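Isomaltose glucohydrolase (Kribbella flavida, PDB 5Z3E) hydrolyses the alpha-1,6-glucosidic bond of isomaltose from its non-reducing end, releasing beta-D-glucose and D-glucose during intracellular sugar breakdown. Local coordinates at residues Y194-E199 / D265-A270; W316-A321 / L381-G386; R338-I343 / G386-L391; P354-H359 / G375-P380. The protein carries 1 engineered substitution. One frame throughout, in Å; residues are numbered along the deposited sequence. Where two conformers were deposited one is given.

Contact 1 of 4, residues Y194-E199 / D265-A270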
loop_
_atom_site.group_PDB
_atom_site.type_symbol
_atom_site.label_atom_id
_atom_site.label_comp_id
_atom_site.label_asym_id
_atom_site.label_seq_id
_atom_site.Cartn_x
_atom_site.Cartn_y
_atom_site.Cartn_z
ATOM N N TYR A 194 11.456 7.427 -5.053
ATOM C CA TYR A 194 11.755 6.044 -4.701
ATOM C C TYR A 194 10.466 5.216 -4.786
ATOM O O TYR A 194 9.367 5.719 -4.522
ATOM C CB TYR A 194 12.316 5.946 -3.282
ATOM C CG TYR A 194 13.666 6.611 -3.044
ATOM C CD1 TYR A 194 13.737 7.942 -2.634
ATOM C CD2 TYR A 194 14.851 5.936 -3.171
ATOM C CE1 TYR A 194 14.937 8.572 -2.356
ATOM C CE2 TYR A 194 16.100 6.596 -2.866
ATOM C CZ TYR A 194 16.087 7.902 -2.470
ATOM O OH TYR A 194 17.295 8.514 -2.178
ATOM N N ASP A 195 10.625 3.946 -5.115
ATOM C CA ASP A 195 9.515 3.015 -5.174
ATOM C C ASP A 195 9.038 2.635 -3.772
ATOM O O ASP A 195 9.582 3.110 -2.767
ATOM C CB ASP A 195 9.866 1.820 -6.046
ATOM C CG ASP A 195 10.989 0.946 -5.534
ATOM O OD1 ASP A 195 11.330 1.027 -4.352
ATOM O OD2 ASP A 195 11.476 0.147 -6.379
ATOM N N TRP A 196 8.024 1.773 -3.692
ATOM C CA TRP A 196 7.514 1.352 -2.392
ATOM C C TRP A 196 8.622 0.784 -1.533
ATOM O O TRP A 196 8.533 0.817 -0.312
ATOM C CB TRP A 196 6.458 0.263 -2.483
ATOM C CG TRP A 196 5.126 0.577 -3.106
ATOM C CD1 TRP A 196 4.699 1.706 -3.811
ATOM C CD2 TRP A 196 4.028 -0.335 -3.132
ATOM N NE1 TRP A 196 3.400 1.510 -4.230
ATOM C CE2 TRP A 196 2.968 0.269 -3.860
ATOM C CE3 TRP A 196 3.830 -1.600 -2.598
ATOM C CZ2 TRP A 196 1.739 -0.367 -4.056
ATOM C CZ3 TRP A 196 2.595 -2.217 -2.777
ATOM C CH2 TRP A 196 1.586 -1.612 -3.512
ATOM N N TRP A 197 9.643 0.210 -2.166
ATOM C CA TRP A 197 10.735 -0.489 -1.535
ATOM C C TRP A 197 11.937 0.402 -1.254
ATOM O O TRP A 197 12.989 -0.076 -0.841
ATOM C CB TRP A 197 11.143 -1.687 -2.390
ATOM C CG TRP A 197 9.992 -2.455 -2.962
ATOM C CD1 TRP A 197 9.854 -2.805 -4.283
ATOM C CD2 TRP A 197 8.834 -2.982 -2.294
ATOM N NE1 TRP A 197 8.706 -3.515 -4.462
ATOM C CE2 TRP A 197 8.063 -3.640 -3.261
ATOM C CE3 TRP A 197 8.362 -2.948 -0.969
ATOM C CZ2 TRP A 197 6.880 -4.296 -2.940
ATOM C CZ3 TRP A 197 7.180 -3.601 -0.668
ATOM C CH2 TRP A 197 6.459 -4.263 -1.646
ATOM N N GLU A 198 11.797 1.706 -1.445
ATOM C CA GLU A 198 12.887 2.671 -1.199
ATOM C C GLU A 198 14.049 2.530 -2.118
ATOM O O GLU A 198 15.201 2.734 -1.723
ATOM C CB GLU A 198 13.343 2.702 0.245
ATOM C CG GLU A 198 12.280 3.047 1.098
ATOM C CD GLU A 198 12.682 3.216 2.535
ATOM O OE1 GLU A 198 13.892 3.114 2.879
ATOM O OE2 GLU A 198 11.755 3.516 3.321
ATOM N N GLU A 199 13.762 2.256 -3.368
ATOM C CA GLU A 199 14.788 2.094 -4.389
ATOM C C GLU A 199 14.526 3.011 -5.593
ATOM O O GLU A 199 13.379 3.358 -5.900
ATOM C CB GLU A 199 14.865 0.653 -4.881
ATOM C CG GLU A 199 15.169 -0.370 -3.773
ATOM C CD GLU A 199 16.650 -0.557 -3.494
ATOM O OE1 GLU A 199 17.004 -1.077 -2.415
ATOM O OE2 GLU A 199 17.449 -0.221 -4.343
ATOM N N ASP A 265 7.260 -6.208 -10.983
ATOM C CA ASP A 265 7.433 -6.062 -9.538
ATOM C C ASP A 265 6.186 -6.664 -8.905
ATOM O O ASP A 265 5.086 -6.559 -9.457
ATOM C CB ASP A 265 7.606 -4.584 -9.164
ATOM C CG ASP A 265 7.934 -4.343 -7.705
ATOM O OD1 ASP A 265 6.981 -4.355 -6.875
ATOM O OD2 ASP A 265 9.119 -4.141 -7.376
ATOM N N GLY A 266 6.334 -7.266 -7.727
ATOM C CA GLY A 266 5.219 -7.889 -7.070
ATOM C C GLY A 266 4.123 -6.931 -6.613
ATOM O O GLY A 266 3.013 -7.354 -6.329
ATOM N N SER A 267 4.425 -5.631 -6.549
ATOM C CA SER A 267 3.412 -4.632 -6.230
ATOM C C SER A 267 2.450 -4.353 -7.375
ATOM O O SER A 267 1.402 -3.741 -7.162
ATOM C CB SER A 267 4.075 -3.329 -5.795
ATOM O OG SER A 267 4.807 -2.731 -6.848
ATOM N N LEU A 268 2.798 -4.756 -8.590
ATOM C CA LEU A 268 2.014 -4.336 -9.744
ATOM C C LEU A 268 0.533 -4.728 -9.736
ATOM O O LEU A 268 -0.280 -3.966 -10.267
ATOM C CB LEU A 268 2.657 -4.790 -11.053
ATOM C CG LEU A 268 3.948 -4.062 -11.415
ATOM C CD1 LEU A 268 4.527 -4.671 -12.670
ATOM C CD2 LEU A 268 3.694 -2.567 -11.621
ATOM N N PRO A 269 0.137 -5.872 -9.160
ATOM C CA PRO A 269 -1.301 -6.162 -9.164
ATOM C C PRO A 269 -2.133 -5.083 -8.465
ATOM O O PRO A 269 -3.321 -4.968 -8.758
ATOM C CB PRO A 269 -1.380 -7.527 -8.473
ATOM C CG PRO A 269 -0.043 -8.172 -8.818
ATOM C CD PRO A 269 0.925 -7.018 -8.673
ATOM N N ALA A 270 -1.557 -4.307 -7.540
ATOM C CA ALA A 270 -2.307 -3.229 -6.902
ATOM C C ALA A 270 -2.838 -2.222 -7.913
ATOM O O ALA A 270 -3.817 -1.530 -7.653
ATOM C CB ALA A 270 -1.453 -2.527 -5.884
#

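Contact 2 of 4, residues W316-A321 / L381-G386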
loop_
_atom_site.group_PDB
_atom_site.type_symbol
_atom_site.label_atom_id
_atom_site.label_comp_id
_atom_site.label_asym_id
_atom_site.label_seq_id
_atom_site.Cartn_x
_atom_site.Cartn_y
_atom_site.Cartn_z
ATOM N N TRP A 316 6.959 -12.355 0.396
ATOM C CA TRP A 316 6.268 -11.352 1.201
ATOM C C TRP A 316 4.794 -11.662 1.345
ATOM O O TRP A 316 4.039 -11.764 0.364
ATOM C CB TRP A 316 6.463 -9.974 0.566
ATOM C CG TRP A 316 7.836 -9.421 0.859
ATOM C CD1 TRP A 316 9.056 -9.896 0.462
ATOM C CD2 TRP A 316 8.106 -8.281 1.680
ATOM N NE1 TRP A 316 10.059 -9.123 0.999
ATOM C CE2 TRP A 316 9.498 -8.128 1.743
ATOM C CE3 TRP A 316 7.288 -7.365 2.344
ATOM C CZ2 TRP A 316 10.089 -7.089 2.436
ATOM C CZ3 TRP A 316 7.875 -6.348 3.042
ATOM C CH2 TRP A 316 9.268 -6.205 3.077
ATOM N N ILE A 317 4.337 -11.743 2.599
ATOM C CA ILE A 317 2.952 -12.024 2.913
ATOM C C ILE A 317 2.029 -11.017 2.218
ATOM O O ILE A 317 1.007 -11.388 1.632
ATOM C CB ILE A 317 2.709 -12.066 4.430
ATOM C CG1 ILE A 317 3.182 -13.402 5.051
ATOM C CG2 ILE A 317 1.249 -11.857 4.761
ATOM C CD1 ILE A 317 4.643 -13.706 4.941
ATOM N N LEU A 318 2.372 -9.721 2.297
ATOM C CA LEU A 318 1.476 -8.699 1.771
ATOM C C LEU A 318 1.328 -8.822 0.261
ATOM O O LEU A 318 0.290 -8.463 -0.283
ATOM C CB LEU A 318 1.942 -7.304 2.228
ATOM C CG LEU A 318 3.227 -6.764 1.629
ATOM C CD1 LEU A 318 2.949 -6.007 0.338
ATOM C CD2 LEU A 318 3.950 -5.871 2.604
ATOM N N LEU A 319 2.372 -9.296 -0.423
ATOM C CA LEU A 319 2.331 -9.448 -1.863
ATOM C C LEU A 319 1.555 -10.704 -2.269
ATOM O O LEU A 319 0.842 -10.673 -3.275
ATOM C CB LEU A 319 3.712 -9.433 -2.478
ATOM C CG LEU A 319 4.466 -8.107 -2.372
ATOM C CD1 LEU A 319 5.825 -8.235 -3.009
ATOM C CD2 LEU A 319 3.665 -6.962 -3.013
ATOM N N SER A 320 1.679 -11.788 -1.505
ATOM C CA SER A 320 0.800 -12.936 -1.733
ATOM C C SER A 320 -0.659 -12.567 -1.515
ATOM O O SER A 320 -1.531 -12.999 -2.259
ATOM C CB SER A 320 1.225 -14.081 -0.832
ATOM O OG SER A 320 2.486 -14.562 -1.217
ATOM N N ALA A 321 -0.922 -11.733 -0.512
ATOM C CA ALA A 321 -2.281 -11.300 -0.255
ATOM C C ALA A 321 -2.785 -10.422 -1.388
ATOM O O ALA A 321 -3.933 -10.536 -1.810
ATOM C CB ALA A 321 -2.350 -10.536 1.053
ATOM N N LEU A 381 4.270 -7.743 11.210
ATOM C CA LEU A 381 4.166 -6.557 10.374
ATOM C C LEU A 381 2.672 -6.242 10.270
ATOM O O LEU A 381 1.899 -7.060 9.795
ATOM C CB LEU A 381 4.736 -6.827 8.978
ATOM C CG LEU A 381 4.782 -5.567 8.117
ATOM C CD1 LEU A 381 5.903 -4.645 8.542
ATOM C CD2 LEU A 381 4.886 -5.894 6.633
ATOM N N LEU A 382 2.255 -5.061 10.739
ATOM C CA LEU A 382 0.820 -4.793 10.745
ATOM C C LEU A 382 0.206 -4.881 9.354
ATOM O O LEU A 382 -0.883 -5.398 9.188
ATOM C CB LEU A 382 0.471 -3.476 11.438
ATOM C CG LEU A 382 0.239 -3.554 12.948
ATOM C CD1 LEU A 382 1.503 -3.890 13.704
ATOM C CD2 LEU A 382 -0.366 -2.281 13.464
ATOM N N TRP A 383 0.936 -4.404 8.344
ATOM C CA TRP A 383 0.464 -4.457 6.967
ATOM C C TRP A 383 0.191 -5.906 6.530
ATOM O O TRP A 383 -0.767 -6.179 5.818
ATOM C CB TRP A 383 1.477 -3.740 6.076
ATOM C CG TRP A 383 1.081 -3.524 4.633
ATOM C CD1 TRP A 383 -0.115 -3.776 4.044
ATOM C CD2 TRP A 383 1.948 -3.018 3.605
ATOM N NE1 TRP A 383 -0.042 -3.470 2.699
ATOM C CE2 TRP A 383 1.217 -3.001 2.404
ATOM C CE3 TRP A 383 3.287 -2.608 3.575
ATOM C CZ2 TRP A 383 1.773 -2.621 1.198
ATOM C CZ3 TRP A 383 3.841 -2.249 2.353
ATOM C CH2 TRP A 383 3.090 -2.274 1.191
ATOM N N SER A 384 1.004 -6.861 6.984
ATOM C CA SER A 384 0.705 -8.268 6.686
ATOM C C SER A 384 -0.681 -8.657 7.188
ATOM O O SER A 384 -1.448 -9.306 6.476
ATOM C CB SER A 384 1.736 -9.199 7.315
ATOM O OG SER A 384 2.979 -9.080 6.686
ATOM N N HIS A 385 -0.972 -8.289 8.428
ATOM C CA HIS A 385 -2.270 -8.549 9.009
ATOM C C HIS A 385 -3.403 -7.807 8.321
ATOM O O HIS A 385 -4.488 -8.351 8.128
ATOM C CB HIS A 385 -2.234 -8.268 10.514
ATOM C CG HIS A 385 -1.424 -9.282 11.271
ATOM N ND1 HIS A 385 -1.939 -10.526 11.590
ATOM C CD2 HIS A 385 -0.143 -9.285 11.710
ATOM C CE1 HIS A 385 -1.013 -11.226 12.198
ATOM N NE2 HIS A 385 0.102 -10.510 12.293
ATOM N N GLY A 386 -3.151 -6.544 7.953
ATOM C CA GLY A 386 -4.168 -5.810 7.228
ATOM C C GLY A 386 -4.521 -6.455 5.909
ATOM O O GLY A 386 -5.695 -6.555 5.553
HETATM O O HOH W 1 4.172 -8.764 4.173
#

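Contact 3 of 4, residues R338-I343 / G386-L391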
loop_
_atom_site.group_PDB
_atom_site.type_symbol
_atom_site.label_atom_id
_atom_site.label_comp_id
_atom_site.label_asym_id
_atom_site.label_seq_id
_atom_site.Cartn_x
_atom_site.Cartn_y
_atom_site.Cartn_z
ATOM N N ARG A 338 -5.531 -20.393 -2.673
ATOM C CA ARG A 338 -4.198 -20.949 -2.539
ATOM C C ARG A 338 -3.261 -19.949 -1.874
ATOM O O ARG A 338 -2.430 -20.307 -1.036
ATOM C CB ARG A 338 -3.668 -21.392 -3.889
ATOM C CG ARG A 338 -2.281 -22.009 -3.823
ATOM C CD ARG A 338 -1.866 -22.751 -5.084
ATOM N NE ARG A 338 -1.683 -21.857 -6.214
ATOM C CZ ARG A 338 -0.539 -21.244 -6.532
ATOM N NH1 ARG A 338 -0.484 -20.472 -7.589
ATOM N NH2 ARG A 338 0.570 -21.432 -5.816
ATOM N N HIS A 339 -3.379 -18.683 -2.261
ATOM C CA HIS A 339 -2.559 -17.650 -1.646
ATOM C C HIS A 339 -2.949 -17.364 -0.208
ATOM O O HIS A 339 -2.082 -17.142 0.624
ATOM C CB HIS A 339 -2.550 -16.397 -2.555
ATOM C CG HIS A 339 -1.800 -16.641 -3.831
ATOM N ND1 HIS A 339 -2.366 -17.241 -4.949
ATOM C CD2 HIS A 339 -0.483 -16.485 -4.128
ATOM C CE1 HIS A 339 -1.427 -17.400 -5.873
ATOM N NE2 HIS A 339 -0.284 -16.961 -5.400
ATOM N N LEU A 340 -4.239 -17.388 0.096
ATOM C CA LEU A 340 -4.691 -17.247 1.470
ATOM C C LEU A 340 -4.107 -18.356 2.351
ATOM O O LEU A 340 -3.644 -18.101 3.467
ATOM C CB LEU A 340 -6.200 -17.228 1.545
ATOM C CG LEU A 340 -6.779 -16.961 2.915
ATOM C CD1 LEU A 340 -6.547 -15.508 3.313
ATOM C CD2 LEU A 340 -8.266 -17.313 2.973
ATOM N N ARG A 341 -4.147 -19.592 1.861
ATOM C CA ARG A 341 -3.609 -20.727 2.622
ATOM C C ARG A 341 -2.113 -20.555 2.860
ATOM O O ARG A 341 -1.606 -20.837 3.939
ATOM C CB ARG A 341 -3.893 -22.045 1.903
ATOM C CG ARG A 341 -5.335 -22.438 1.845
ATOM C CD ARG A 341 -5.500 -23.805 1.169
ATOM N NE ARG A 341 -6.904 -24.125 0.965
ATOM C CZ ARG A 341 -7.520 -24.103 -0.214
ATOM N NH1 ARG A 341 -6.830 -23.789 -1.310
ATOM N NH2 ARG A 341 -8.808 -24.333 -0.281
ATOM N N TRP A 342 -1.388 -20.121 1.827
ATOM C CA TRP A 342 0.058 -19.910 1.983
ATOM C C TRP A 342 0.351 -18.886 3.073
ATOM O O TRP A 342 1.209 -19.096 3.932
ATOM C CB TRP A 342 0.716 -19.479 0.658
ATOM C CG TRP A 342 2.206 -19.321 0.791
ATOM C CD1 TRP A 342 3.139 -20.310 0.650
ATOM C CD2 TRP A 342 2.932 -18.146 1.157
ATOM N NE1 TRP A 342 4.384 -19.828 0.883
ATOM C CE2 TRP A 342 4.297 -18.495 1.205
ATOM C CE3 TRP A 342 2.565 -16.824 1.441
ATOM C CZ2 TRP A 342 5.293 -17.580 1.548
ATOM C CZ3 TRP A 342 3.551 -15.925 1.751
ATOM C CH2 TRP A 342 4.907 -16.300 1.815
ATOM N N ILE A 343 -0.384 -17.777 3.068
ATOM C CA ILE A 343 -0.190 -16.764 4.093
ATOM C C ILE A 343 -0.433 -17.353 5.484
ATOM O O ILE A 343 0.343 -17.140 6.409
ATOM C CB ILE A 343 -1.128 -15.574 3.882
ATOM C CG1 ILE A 343 -0.747 -14.848 2.584
ATOM C CG2 ILE A 343 -1.095 -14.664 5.101
ATOM C CD1 ILE A 343 -1.864 -13.967 2.089
ATOM N N GLY A 386 -3.151 -6.544 7.953
ATOM C CA GLY A 386 -4.168 -5.810 7.228
ATOM C C GLY A 386 -4.521 -6.455 5.909
ATOM O O GLY A 386 -5.695 -6.555 5.553
ATOM N N MET A 387 -3.502 -6.879 5.173
ATOM C CA MET A 387 -3.735 -7.525 3.894
ATOM C C MET A 387 -4.422 -8.879 4.043
ATOM O O MET A 387 -5.257 -9.256 3.219
ATOM C CB MET A 387 -2.440 -7.708 3.107
ATOM C CG MET A 387 -1.737 -6.491 2.714
ATOM S SD MET A 387 -2.746 -5.341 1.664
ATOM C CE MET A 387 -2.845 -6.254 0.185
ATOM N N TYR A 388 -4.069 -9.622 5.092
ATOM C CA TYR A 388 -4.769 -10.870 5.381
ATOM C C TYR A 388 -6.266 -10.607 5.572
ATOM O O TYR A 388 -7.116 -11.315 5.002
ATOM C CB TYR A 388 -4.184 -11.538 6.631
ATOM C CG TYR A 388 -4.943 -12.793 6.973
ATOM C CD1 TYR A 388 -4.673 -13.972 6.321
ATOM C CD2 TYR A 388 -5.975 -12.767 7.906
ATOM C CE1 TYR A 388 -5.415 -15.107 6.594
ATOM C CE2 TYR A 388 -6.724 -13.874 8.170
ATOM C CZ TYR A 388 -6.436 -15.053 7.552
ATOM O OH TYR A 388 -7.185 -16.192 7.783
ATOM N N LEU A 389 -6.592 -9.578 6.357
ATOM C CA LEU A 389 -7.988 -9.230 6.563
ATOM C C LEU A 389 -8.696 -8.883 5.269
ATOM O O LEU A 389 -9.852 -9.278 5.064
ATOM C CB LEU A 389 -8.121 -8.097 7.573
ATOM C CG LEU A 389 -7.792 -8.472 9.016
ATOM C CD1 LEU A 389 -7.863 -7.237 9.878
ATOM C CD2 LEU A 389 -8.770 -9.542 9.539
ATOM N N ILE A 390 -8.047 -8.125 4.388
ATOM C CA ILE A 390 -8.653 -7.778 3.114
ATOM C C ILE A 390 -8.950 -9.030 2.302
ATOM O O ILE A 390 -10.047 -9.190 1.783
ATOM C CB ILE A 390 -7.784 -6.781 2.324
ATOM C CG1 ILE A 390 -7.663 -5.455 3.065
ATOM C CG2 ILE A 390 -8.365 -6.579 0.931
ATOM C CD1 ILE A 390 -6.645 -4.491 2.483
ATOM N N LEU A 391 -7.962 -9.909 2.150
ATOM C CA LEU A 391 -8.166 -11.083 1.318
ATOM C C LEU A 391 -9.230 -12.020 1.936
ATOM O O LEU A 391 -10.091 -12.555 1.233
ATOM C CB LEU A 391 -6.846 -11.810 1.095
ATOM C CG LEU A 391 -6.940 -13.088 0.253
ATOM C CD1 LEU A 391 -7.654 -12.864 -1.051
ATOM C CD2 LEU A 391 -5.545 -13.661 0.046
#

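Contact 4 of 4, residues P354-H359 / G375-P380. Engineered in segment 354-359: Ala355 (natural residue Glu).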
loop_
_atom_site.group_PDB
_atom_site.type_symbol
_atom_site.label_atom_id
_atom_site.label_comp_id
_atom_site.label_asym_id
_atom_site.label_seq_id
_atom_site.Cartn_x
_atom_site.Cartn_y
_atom_site.Cartn_z
ATOM N N PRO A 354 4.858 -12.408 9.707
ATOM C CA PRO A 354 6.065 -11.646 9.403
ATOM C C PRO A 354 5.877 -10.803 8.144
ATOM O O PRO A 354 4.940 -11.017 7.358
ATOM C CB PRO A 354 7.114 -12.712 9.145
ATOM C CG PRO A 354 6.332 -13.811 8.641
ATOM C CD PRO A 354 5.000 -13.823 9.341
ATOM N N ALA A 355 6.824 -9.893 7.920
ATOM C CA ALA A 355 6.870 -9.202 6.635
ATOM C C ALA A 355 7.108 -10.188 5.483
ATOM O O ALA A 355 6.494 -10.115 4.428
ATOM C CB ALA A 355 7.945 -8.146 6.639
ATOM N N GLN A 356 8.056 -11.111 5.698
ATOM C CA GLN A 356 8.480 -12.042 4.671
ATOM C C GLN A 356 9.015 -13.292 5.328
ATOM O O GLN A 356 9.335 -13.262 6.522
ATOM C CB GLN A 356 9.540 -11.437 3.775
ATOM C CG GLN A 356 10.840 -11.064 4.500
ATOM C CD GLN A 356 11.924 -10.642 3.544
ATOM O OE1 GLN A 356 12.353 -11.421 2.673
ATOM N NE2 GLN A 356 12.366 -9.393 3.655
ATOM N N VAL A 357 9.118 -14.345 4.539
ATOM C CA VAL A 357 9.709 -15.624 4.979
ATOM C C VAL A 357 10.744 -16.056 3.980
ATOM O O VAL A 357 10.681 -15.723 2.805
ATOM C CB VAL A 357 8.637 -16.698 5.158
ATOM C CG1 VAL A 357 7.715 -16.348 6.325
ATOM C CG2 VAL A 357 7.876 -16.996 3.903
ATOM N N PRO A 358 11.701 -16.885 4.429
ATOM C CA PRO A 358 12.835 -17.266 3.573
ATOM C C PRO A 358 12.721 -18.641 2.945
ATOM O O PRO A 358 13.754 -19.233 2.630
ATOM C CB PRO A 358 13.971 -17.212 4.559
ATOM C CG PRO A 358 13.393 -17.752 5.836
ATOM C CD PRO A 358 11.985 -17.130 5.859
ATOM N N HIS A 359 11.509 -19.205 2.788
ATOM C CA HIS A 359 11.391 -20.557 2.221
ATOM C C HIS A 359 12.032 -20.626 0.849
ATOM O O HIS A 359 12.670 -21.621 0.513
ATOM C CB HIS A 359 9.949 -21.052 2.120
ATOM C CG HIS A 359 9.157 -20.974 3.371
ATOM N ND1 HIS A 359 9.639 -21.415 4.554
ATOM C CD2 HIS A 359 7.921 -20.483 3.646
ATOM C CE1 HIS A 359 8.730 -21.204 5.508
ATOM N NE2 HIS A 359 7.682 -20.640 4.949
ATOM N N GLY A 375 18.490 -7.494 12.797
ATOM C CA GLY A 375 17.742 -8.464 13.500
ATOM C C GLY A 375 16.857 -9.278 12.642
ATOM O O GLY A 375 16.828 -9.133 11.406
ATOM N N THR A 376 16.058 -10.138 13.300
ATOM C CA THR A 376 15.164 -10.969 12.525
ATOM C C THR A 376 14.035 -10.157 11.888
ATOM O O THR A 376 13.678 -9.072 12.351
ATOM C CB THR A 376 14.598 -12.088 13.370
ATOM O OG1 THR A 376 14.015 -11.547 14.564
ATOM C CG2 THR A 376 15.746 -12.958 13.811
ATOM N N VAL A 377 13.465 -10.702 10.821
ATOM C CA VAL A 377 12.449 -10.017 10.044
ATOM C C VAL A 377 11.295 -9.539 10.913
ATOM O O VAL A 377 10.808 -10.245 11.794
ATOM C CB VAL A 377 11.942 -11.030 8.974
ATOM C CG1 VAL A 377 10.648 -10.566 8.374
ATOM C CG2 VAL A 377 13.019 -11.162 7.888
ATOM N N ALA A 378 10.813 -8.343 10.605
ATOM C CA ALA A 378 9.694 -7.744 11.332
ATOM C C ALA A 378 8.513 -8.685 11.470
ATOM O O ALA A 378 7.937 -9.135 10.466
ATOM C CB ALA A 378 9.234 -6.473 10.636
ATOM N N THR A 379 8.146 -8.947 12.712
ATOM C CA THR A 379 7.032 -9.810 13.044
ATOM C C THR A 379 6.447 -9.371 14.380
ATOM O O THR A 379 7.175 -9.361 15.362
ATOM C CB THR A 379 7.467 -11.256 13.149
ATOM O OG1 THR A 379 8.263 -11.689 12.054
ATOM C CG2 THR A 379 6.301 -12.176 13.372
ATOM N N PRO A 380 5.165 -9.038 14.454
ATOM C CA PRO A 380 4.225 -8.895 13.333
ATOM C C PRO A 380 4.520 -7.647 12.506
ATOM O O PRO A 380 4.951 -6.622 13.034
ATOM C CB PRO A 380 2.880 -8.708 14.041
ATOM C CG PRO A 380 3.238 -8.018 15.348
ATOM C CD PRO A 380 4.565 -8.601 15.740
#

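Contact 1 of 4, residues Y194-E199 / D265-A270
Trp197 and Asp265 meet edge-on, indole N-H to carboxylate, with their planes only 23° apart. The N-H of Trp197 is shared between both oxygens. Trp197 NE1 lies 3.0 Å from Asp265 OD2 and 3.1 Å from Asp265 OD1, and each oxygen uses its syn lone pair. The bond to OD1 is the straighter of the two, at 157°. Asp265 OD1 takes two more bonds, from Ser267 N in an Asx turn and from Ser267 OG at 2.7 Å. Asp265 OD2 forms a salt bridge with Lys257. With chi1 at 65°, Ser267 keeps OG between its backbone N and carbonyl carbon, close to OD1. Ser267 CB sits over one face of the Trp196 indole, 3.6 Å from the centroid of the six-membered ring. Ala270 CB touches the edge of the same ring at CH2. This half is buried and tight. The far side of the turn is looser: Glu198, inferred to be the proton donor, and Glu199 are partly exposed and make no contact with segment 265-270. A leucine in place of Asp265 would probably leave Trp197 NE1 without its acceptor and Lys257 without this salt-bridge mate. One carboxylate thus helps to fix the rotation of the indole that sits in the chain between Asp195, the predicted proton acceptor, and Glu198, which is consistent with a second-shell role.

Contact 2 of 4, residues W316-A321 / L381-G386
Leu318 turns CG between its backbone N and carbonyl carbon (chi1 70°), while Trp383 swings its indole opposite its own backbone N (chi1 -172°), and the two side chains meet. They join helices 317-329 and 382-394 of the (alpha/alpha)6 barrel of family 15. The two short helical segments run nearly parallel, 19° apart with axes 8.7 Å from each other, consistent with neighbouring inner helices of such a barrel. Leu318 CD2 sits over one face of the indole in a CH-pi contact, 3.5 Å from the centroid of its six-membered ring. Leu318 CD1 lies nearer the CZ2 and CH2 side of the ring. Leu381 CD2 lies 4.1 Å from Leu318 CD2. Beside this apolar patch, Ile317 CG2 rests 3.7 Å from Ser384 CB. Ser384 OG hydrogen-bonds to Pro354 O. Ser384 OG also accepts from a water 2.8 Å away, and that water in turn accepts from the backbone N of Leu318.

Contact 3 of 4, residues R338-I343 / G386-L391
Two helices of the (alpha/alpha)6 barrel, running roughly antiparallel, pack here through Leu340 and Ile343 on helix 333-344 and Tyr388 and Leu391 on helix 382-394. The short segments cross at -146°, with axes 10.8 Å apart. On each helix the two contributing residues are three positions apart, so they lie about one turn apart along the same face. Leu340 makes the central touch. Its CD1 methyl reaches the Tyr388 ring at CE1, 3.5 Å away, and the two side chains cross at about a right angle. Leu340 CD1 also lies 3.9 Å from Leu391 CD2, so the methyl fits between ring and leucine. Ile343 brings its CG2 branch to the neighbouring ring carbon, Tyr388 CD1, at 3.8 Å, and its CD1 to Leu391 CD2 at 4.2 Å. Tyr388 holds CG anti to the backbone N (chi1 177°), which brings the ring up to Leu340 and Ile343. Its hydroxyl hydrogen-bonds to Leu38 O of helix 32-52. That helix also touches the Tyr388 side chain through Leu41 and Ala42, and Leu395 and Leu397 of the C-terminal loop touch Leu340. No hydrogen bond links the two segments. The buried interface between them rests on apolar contact alone, while the hydroxyl of Tyr388 finds its partner on a third helix.

Contact 4 of 4, residues P354-H359 / G375-P380
Val377 lays its CG1 methyl against the backbone and side chains of Ala355 and Gln356. Val377 CG1 is 3.5 Å from Gln356 O and 4.0 Å from Ala355 CB. The contact joins two connections at one end of the (alpha/alpha)6 barrel. Segment 354-359 holds the strand 356-357, which pairs antiparallel with 315-316. Segment 375-380 is the loop leading into helix 382-394, with a cis peptide bond before Pro380. Ala355 is engineered; the natural residue is a glutamate, inferred to be the proton acceptor, so only a methyl remains at that position. Val377 has CG1 opposite its backbone N (chi1 164°), so both methyls reach Gln356 CG, Val377 CG1 at 3.9 Å and Val377 CG2 at 4.0 Å. The two side chains cross at about a right angle. Further along, Thr379 covers Pro354. Thr379 OG1 comes within 3.3 Å of Pro354 CB, and its CG2 methyl approaches the proline at N and CA. A glycine in place of Thr379 would take away both branches and would probably open a gap beside the Pro354 ring. The backbones are tied directly as well. Ala378 O lies 3.3 Å from Pro354 CA in a CA-H...O contact. Ala378 O also accepts the one hydrogen bond between the segments, from Ala355 N at 2.9 Å, with 150° at the hydrogen.

Overall arrangement
Contacts 2 and 3 share helix 382-394 and Gly386, and their centres lie about 8 Å apart. Ala321 CB meets Met387 CB at 3.5 Å between them. Contact 4 is nested in the loop closed by contact 2 and joined to it by a probable hydrogen bond, Ile317 N to Ala355 O, 3.3 Å. Contact 1 meets contact 2 where Trp196 CE3 touches Trp383 CH2 at 3.9 Å. The inferred proton donor Glu198 and the inferred acceptor site, Ala355 in this variant, belong to contacts 1 and 4, whose centres are about 18 Å apart. Contact 2 touches both: its Leu381 side chain is about 4 Å from that of Ala355 and from a bound glycerol. In contact 3 the side chain of Ile343 is about 11 Å from that of Ala355.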